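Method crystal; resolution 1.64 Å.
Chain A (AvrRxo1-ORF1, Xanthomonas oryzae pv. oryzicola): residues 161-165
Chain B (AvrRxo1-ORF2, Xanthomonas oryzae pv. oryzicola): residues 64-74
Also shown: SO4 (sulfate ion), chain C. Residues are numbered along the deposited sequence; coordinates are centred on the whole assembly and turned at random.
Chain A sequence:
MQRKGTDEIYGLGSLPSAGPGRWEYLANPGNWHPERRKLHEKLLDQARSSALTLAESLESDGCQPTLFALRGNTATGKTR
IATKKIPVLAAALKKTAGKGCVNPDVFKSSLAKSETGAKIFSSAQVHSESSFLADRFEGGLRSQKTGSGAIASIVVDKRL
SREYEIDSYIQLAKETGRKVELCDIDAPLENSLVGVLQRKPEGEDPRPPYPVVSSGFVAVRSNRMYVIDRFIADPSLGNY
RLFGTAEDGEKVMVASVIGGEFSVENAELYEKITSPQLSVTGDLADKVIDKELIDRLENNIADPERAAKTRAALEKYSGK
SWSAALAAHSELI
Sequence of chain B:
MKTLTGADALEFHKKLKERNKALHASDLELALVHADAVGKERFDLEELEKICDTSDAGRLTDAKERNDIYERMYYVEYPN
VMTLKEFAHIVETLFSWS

Chain A (161-165) SREYE
Chain B, residues 64-74: KERNDIYERMY

How are the two backbones arranged? Chain B from Lys B64 to Tyr B74 is part of a longer helix that extends beyond both ends, with phi and psi near -65° and -43° and i to i+4 bonds such as Ile B69 N to Glu B65 O (3.0 Å) and Met B73 N to Ile B69 O (3.1 Å). Those same three residues, spaced four apart and so lying along one side of the helix, point their CA-to-CB bonds toward chain A. Chain A runs the other way along them: the CA atoms of Arg A162 and Ile B69 are 9.1 Å apart, those of Tyr A164 and Glu B65 8.1 Å. About 250 Å² is buried in all.

What happens where chain A turns into its helix? Ser A161 (phi/psi -73/-48, chi1 p) stays out of reach of chain B and binds a sulfate instead, its N and OG lying 2.9 and 2.7 Å from sulfate O1. Arg A162, extended at -94/158, is the N-cap residue. Its N donates to Glu A165 OE1 (3.1 Å), that side chain folding back (chi1 m, chi2 t, chi3 -59°), while a weak bond joins Glu A165 N to Arg A162 O (3.1 Å).

How does Arg A162 use its long side chain? With chi1 m, chi2 and chi3 t and chi4 near -91°, it stretches along the chain B helix. Its CD packs 3.6 Å from Ile B69 CD1, and Ile B69 (m, t) also places CG2 over one face of the guanidinium. Farther on, Arg A162 NH1 comes within 3.5 Å of CE of Met B73, a selenomethionine (t, t, m) that approaches obliquely. These are van der Waals contacts.

Why does Glu B65 reach for the start of the chain A helix? Amides in a first helical turn lack acceptors from a preceding turn, and an extended carboxylate (chi1 and chi2 t) can supply one. A water accepts from Glu A163 N (3.2 Å) and donates to Glu B65 OE1 (2.8 Å). Glu A163 (m, t) adds its CB, 3.6 Å from Glu B65 OE1. Tyr A164 N donates directly to Glu B65 OE1 at 3.0 Å, with an angle of 140° at the hydrogen, so that one oxygen serves two successive amides.

Where does the Tyr A164 ring go? Chi1 of 76° (p) and chi2 of -90° bring its CD1 edge to 3.3 Å from Glu B65 OE1, near the ring plane, where the carboxylate meets the slightly positive ring hydrogens. Tyr A164 CE1 lies 4.4 Å from Ile B69 CD1, a loose apolar contact.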

ATOM      1  N   SER A 161     -15.692 -15.239  -6.929  1.00 23.42           N
ATOM      2  CA  SER A 161     -15.224 -13.872  -6.754  1.00 21.06           C
ATOM      3  C   SER A 161     -16.328 -12.854  -7.044  1.00 26.84           C
ATOM      4  O   SER A 161     -16.587 -11.970  -6.221  1.00 29.58           O
ATOM      5  CB  SER A 161     -13.938 -13.597  -7.550  1.00 26.24           C
ATOM      6  OG  SER A 161     -14.084 -13.784  -8.947  1.00 29.34           O
ATOM      7  N   ARG A 162     -17.022 -13.022  -8.170  1.00 22.90           N
ATOM      8  CA  ARG A 162     -17.832 -11.927  -8.705  1.00 26.32           C
ATOM      9  C   ARG A 162     -19.298 -11.898  -8.298  1.00 25.20           C
ATOM     10  O   ARG A 162     -19.869 -12.914  -7.896  1.00 23.17           O
ATOM     11  CB  ARG A 162     -17.694 -11.875 -10.222  1.00 30.97           C
ATOM     12  CG  ARG A 162     -16.244 -11.807 -10.643  1.00 33.10           C
ATOM     13  CD  ARG A 162     -16.080 -11.339 -12.063  1.00 30.57           C
ATOM     14  NE  ARG A 162     -14.705 -11.553 -12.492  1.00 32.64           N
ATOM     15  CZ  ARG A 162     -13.736 -10.657 -12.365  1.00 29.76           C
ATOM     16  NH1 ARG A 162     -12.511 -10.955 -12.780  1.00 29.50           N
ATOM     17  NH2 ARG A 162     -13.989  -9.470 -11.831  1.00 31.18           N
ATOM     18  N   GLU A 163     -19.895 -10.712  -8.402  1.00 24.87           N
ATOM     19  CA  GLU A 163     -21.280 -10.516  -8.001  1.00 24.21           C
ATOM     20  C   GLU A 163     -22.232 -11.505  -8.655  1.00 22.60           C
ATOM     21  O   GLU A 163     -23.064 -12.106  -7.973  1.00 24.33           O
ATOM     22  CB  GLU A 163     -21.739  -9.079  -8.284  1.00 26.28           C
ATOM     23  CG  GLU A 163     -21.116  -8.028  -7.394  1.00 30.02           C
ATOM     24  CD  GLU A 163     -21.768  -6.674  -7.571  1.00 30.56           C
ATOM     25  OE1 GLU A 163     -21.241  -5.685  -7.018  1.00 35.76           O
ATOM     26  OE2 GLU A 163     -22.808  -6.602  -8.260  1.00 36.54           O
ATOM     27  N   TYR A 164     -22.105 -11.708  -9.963  1.00 25.86           N
ATOM     28  CA  TYR A 164     -23.049 -12.590 -10.650  1.00 27.94           C
ATOM     29  C   TYR A 164     -22.990 -14.017 -10.123  1.00 23.69           C
ATOM     30  O   TYR A 164     -24.014 -14.695 -10.048  1.00 25.50           O
ATOM     31  CB  TYR A 164     -22.891 -12.554 -12.179  1.00 28.76           C
ATOM     32  CG  TYR A 164     -21.702 -13.295 -12.750  1.00 29.91           C
ATOM     33  CD1 TYR A 164     -20.487 -12.655 -12.931  1.00 31.25           C
ATOM     34  CD2 TYR A 164     -21.809 -14.619 -13.157  1.00 32.37           C
ATOM     35  CE1 TYR A 164     -19.409 -13.318 -13.470  1.00 31.66           C
ATOM     36  CE2 TYR A 164     -20.726 -15.288 -13.696  1.00 34.27           C
ATOM     37  CZ  TYR A 164     -19.532 -14.627 -13.850  1.00 36.75           C
ATOM     38  OH  TYR A 164     -18.441 -15.274 -14.387  1.00 37.61           O
ATOM     39  N   GLU A 165     -21.802 -14.457  -9.725  1.00 24.61           N
ATOM     40  CA  GLU A 165     -21.646 -15.815  -9.222  1.00 23.23           C
ATOM     41  C   GLU A 165     -22.290 -15.939  -7.843  1.00 22.23           C
ATOM     42  O   GLU A 165     -23.031 -16.886  -7.567  1.00 19.75           O
ATOM     43  CB  GLU A 165     -20.158 -16.184  -9.157  1.00 26.54           C
ATOM     44  CG  GLU A 165     -19.417 -16.020 -10.474  1.00 30.60           C
ATOM     45  CD  GLU A 165     -17.937 -16.369 -10.376  1.00 33.77           C
ATOM     46  OE1 GLU A 165     -17.220 -15.744  -9.568  1.00 29.01           O
ATOM     47  OE2 GLU A 165     -17.481 -17.262 -11.125  1.00 38.47           O
TER
ATOM     48  N   LYS B  64     -24.133  -4.673 -18.275  1.00 58.87           N
ATOM     49  CA  LYS B  64     -23.492  -3.692 -17.413  1.00 58.87           C
ATOM     50  C   LYS B  64     -22.360  -4.317 -16.606  1.00 55.56           C
ATOM     51  O   LYS B  64     -21.291  -3.729 -16.472  1.00 52.15           O
ATOM     52  CB  LYS B  64     -24.517  -3.067 -16.470  1.00 61.92           C
ATOM     53  CG  LYS B  64     -24.094  -1.736 -15.881  1.00 62.81           C
ATOM     54  CD  LYS B  64     -24.832  -0.591 -16.553  1.00 66.41           C
ATOM     55  CE  LYS B  64     -25.028   0.550 -15.578  1.00 69.83           C
ATOM     56  NZ  LYS B  64     -25.447   0.010 -14.256  1.00 70.32           N
ATOM     57  N   GLU B  65     -22.597  -5.505 -16.059  1.00 54.94           N
ATOM     58  CA  GLU B  65     -21.554  -6.187 -15.304  1.00 49.93           C
ATOM     59  C   GLU B  65     -20.471  -6.683 -16.256  1.00 48.17           C
ATOM     60  O   GLU B  65     -19.293  -6.682 -15.914  1.00 45.09           O
ATOM     61  CB  GLU B  65     -22.127  -7.342 -14.467  1.00 48.55           C
ATOM     62  CG  GLU B  65     -21.181  -7.838 -13.362  1.00 42.50           C
ATOM     63  CD  GLU B  65     -21.789  -8.931 -12.493  1.00 39.60           C
ATOM     64  OE1 GLU B  65     -21.029  -9.589 -11.737  1.00 33.04           O
ATOM     65  OE2 GLU B  65     -23.024  -9.128 -12.558  1.00 42.05           O
ATOM     66  N   ARG B  66     -20.861  -7.083 -17.462  1.00 48.38           N
ATOM     67  CA  ARG B  66     -19.900  -7.663 -18.399  1.00 49.23           C
ATOM     68  C   ARG B  66     -18.901  -6.649 -18.959  1.00 47.54           C
ATOM     69  O   ARG B  66     -17.697  -6.912 -18.998  1.00 41.81           O
ATOM     70  CB  ARG B  66     -20.618  -8.396 -19.532  1.00 51.56           C
ATOM     71  CG  ARG B  66     -19.713  -9.301 -20.345  1.00 52.36           C
ATOM     72  CD  ARG B  66     -20.475 -10.500 -20.903  1.00 54.62           C
ATOM     73  NE  ARG B  66     -21.128 -10.204 -22.174  1.00 58.21           N
ATOM     74  CZ  ARG B  66     -22.369  -9.743 -22.290  1.00 60.18           C
ATOM     75  NH1 ARG B  66     -23.103  -9.520 -21.208  1.00 61.10           N
ATOM     76  NH2 ARG B  66     -22.877  -9.504 -23.491  1.00 62.57           N
ATOM     77  N   ASN B  67     -19.395  -5.495 -19.394  1.00 48.37           N
ATOM     78  CA  ASN B  67     -18.500  -4.453 -19.872  1.00 45.11           C
ATOM     79  C   ASN B  67     -17.607  -3.987 -18.737  1.00 41.96           C
ATOM     80  O   ASN B  67     -16.391  -3.865 -18.902  1.00 39.84           O
ATOM     81  CB  ASN B  67     -19.273  -3.268 -20.452  1.00 46.77           C
ATOM     82  CG  ASN B  67     -18.363  -2.274 -21.156  1.00 44.76           C
ATOM     83  OD1 ASN B  67     -17.819  -2.562 -22.224  1.00 44.18           O
ATOM     84  ND2 ASN B  67     -18.184  -1.105 -20.554  1.00 46.30           N
ATOM     85  N   ASP B  68     -18.216  -3.751 -17.578  1.00 43.08           N
ATOM     86  CA  ASP B  68     -17.492  -3.233 -16.421  1.00 44.18           C
ATOM     87  C   ASP B  68     -16.384  -4.172 -15.928  1.00 40.22           C
ATOM     88  O   ASP B  68     -15.341  -3.707 -15.470  1.00 37.05           O
ATOM     89  CB  ASP B  68     -18.461  -2.869 -15.286  1.00 45.63           C
ATOM     90  CG  ASP B  68     -19.315  -1.640 -15.611  1.00 53.36           C
ATOM     91  OD1 ASP B  68     -19.719  -1.474 -16.787  1.00 53.81           O
ATOM     92  OD2 ASP B  68     -19.580  -0.836 -14.688  1.00 55.82           O
ATOM     93  N   ILE B  69     -16.598  -5.481 -16.031  1.00 39.17           N
ATOM     94  CA  ILE B  69     -15.564  -6.444 -15.658  1.00 32.82           C
ATOM     95  C   ILE B  69     -14.351  -6.352 -16.588  1.00 32.07           C
ATOM     96  O   ILE B  69     -13.207  -6.250 -16.128  1.00 27.99           O
ATOM     97  CB  ILE B  69     -16.105  -7.898 -15.663  1.00 34.11           C
ATOM     98  CG1 ILE B  69     -17.030  -8.136 -14.467  1.00 37.05           C
ATOM     99  CG2 ILE B  69     -14.967  -8.897 -15.622  1.00 31.63           C
ATOM    100  CD1 ILE B  69     -17.861  -9.399 -14.589  1.00 37.09           C
ATOM    101  N   TYR B  70     -14.590  -6.385 -17.896  1.00 31.23           N
ATOM    102  CA  TYR B  70     -13.486  -6.482 -18.839  1.00 29.26           C
ATOM    103  C   TYR B  70     -12.830  -5.155 -19.170  1.00 25.82           C
ATOM    104  O   TYR B  70     -11.627  -5.108 -19.398  1.00 26.76           O
ATOM    105  CB  TYR B  70     -13.881  -7.253 -20.105  1.00 32.62           C
ATOM    106  CG  TYR B  70     -14.077  -8.710 -19.798  1.00 35.93           C
ATOM    107  CD1 TYR B  70     -12.986  -9.537 -19.557  1.00 36.82           C
ATOM    108  CD2 TYR B  70     -15.346  -9.247 -19.700  1.00 41.31           C
ATOM    109  CE1 TYR B  70     -13.159 -10.868 -19.244  1.00 39.71           C
ATOM    110  CE2 TYR B  70     -15.528 -10.573 -19.393  1.00 42.40           C
ATOM    111  CZ  TYR B  70     -14.433 -11.375 -19.167  1.00 44.58           C
ATOM    112  OH  TYR B  70     -14.623 -12.693 -18.859  1.00 50.04           O
ATOM    113  N   GLU B  71     -13.610  -4.083 -19.191  1.00 29.23           N
ATOM    114  CA  GLU B  71     -13.026  -2.766 -19.426  1.00 33.64           C
ATOM    115  C   GLU B  71     -12.069  -2.451 -18.285  1.00 29.20           C
ATOM    116  O   GLU B  71     -10.924  -2.051 -18.509  1.00 26.41           O
ATOM    117  CB  GLU B  71     -14.105  -1.681 -19.537  1.00 36.51           C
ATOM    118  CG  GLU B  71     -13.648  -0.316 -19.016  1.00 37.44           C
ATOM    119  CD  GLU B  71     -14.170   0.845 -19.831  1.00 45.10           C
ATOM    120  OE1 GLU B  71     -14.699   0.608 -20.942  1.00 47.76           O
ATOM    121  OE2 GLU B  71     -14.036   2.000 -19.364  1.00 42.34           O
ATOM    122  N   ARG B  72     -12.537  -2.656 -17.060  1.00 29.08           N
ATOM    123  CA  ARG B  72     -11.716  -2.381 -15.887  1.00 27.24           C
ATOM    124  C   ARG B  72     -10.480  -3.277 -15.844  1.00 25.11           C
ATOM    125  O   ARG B  72      -9.378  -2.807 -15.573  1.00 25.11           O
ATOM    126  CB  ARG B  72     -12.542  -2.528 -14.610  1.00 27.51           C
ATOM    127  CG  ARG B  72     -11.730  -2.435 -13.345  1.00 30.23           C
ATOM    128  CD  ARG B  72     -12.617  -2.454 -12.115  1.00 31.59           C
ATOM    129  NE  ARG B  72     -13.417  -1.240 -12.036  1.00 38.62           N
ATOM    130  CZ  ARG B  72     -12.944  -0.071 -11.611  1.00 33.99           C
ATOM    131  NH1 ARG B  72     -13.742   0.983 -11.576  1.00 36.01           N
ATOM    132  NH2 ARG B  72     -11.671   0.043 -11.220  1.00 31.96           N
HETATM  133  N   MSE B  73     -10.649  -4.564 -16.124  1.00 23.63           N
HETATM  134  CA  MSE B  73      -9.496  -5.460 -16.163  1.00 20.56           C
HETATM  135  C   MSE B  73      -8.470  -4.994 -17.194  1.00 22.98           C
HETATM  136  O   MSE B  73      -7.277  -4.925 -16.926  1.00 19.55           O
HETATM  137  CB  MSE B  73      -9.934  -6.901 -16.453  1.00 21.62           C
HETATM  138  CG  MSE B  73      -8.783  -7.865 -16.521  1.00 21.67           C
HETATM  139 SE   MSE B  73      -9.437  -9.639 -17.006  1.00 30.62          SE
HETATM  140  CE  MSE B  73     -10.645  -9.867 -15.534  1.00 25.15           C
ATOM    141  N   TYR B  74      -8.957  -4.636 -18.377  1.00 22.86           N
ATOM    142  CA  TYR B  74      -8.097  -4.206 -19.466  1.00 24.08           C
ATOM    143  C   TYR B  74      -7.237  -3.008 -19.060  1.00 21.51           C
ATOM    144  O   TYR B  74      -6.020  -3.004 -19.257  1.00 22.58           O
ATOM    145  CB  TYR B  74      -8.989  -3.848 -20.656  1.00 23.02           C
ATOM    146  CG  TYR B  74      -8.284  -3.330 -21.895  1.00 27.97           C
ATOM    147  CD1 TYR B  74      -7.415  -4.134 -22.614  1.00 26.61           C
ATOM    148  CD2 TYR B  74      -8.520  -2.043 -22.355  1.00 29.97           C
ATOM    149  CE1 TYR B  74      -6.791  -3.666 -23.758  1.00 32.80           C
ATOM    150  CE2 TYR B  74      -7.903  -1.569 -23.495  1.00 31.42           C
ATOM    151  CZ  TYR B  74      -7.041  -2.382 -24.188  1.00 34.19           C
ATOM    152  OH  TYR B  74      -6.422  -1.913 -25.322  1.00 37.11           O
TER
HETATM  153  S   SO4 C 501     -14.213 -16.660 -10.769  1.00 41.78           S
HETATM  154  O1  SO4 C 501     -14.633 -16.427  -9.393  1.00 32.62           O
HETATM  155  O2  SO4 C 501     -12.862 -16.156 -10.993  1.00 39.69           O
HETATM  156  O3  SO4 C 501     -15.129 -15.980 -11.690  1.00 41.67           O
HETATM  157  O4  SO4 C 501     -14.246 -18.093 -11.055  1.00 40.62           O
HETATM  158  O   HOH W   1     -18.687  -8.621 -10.456  1.00 30.04           O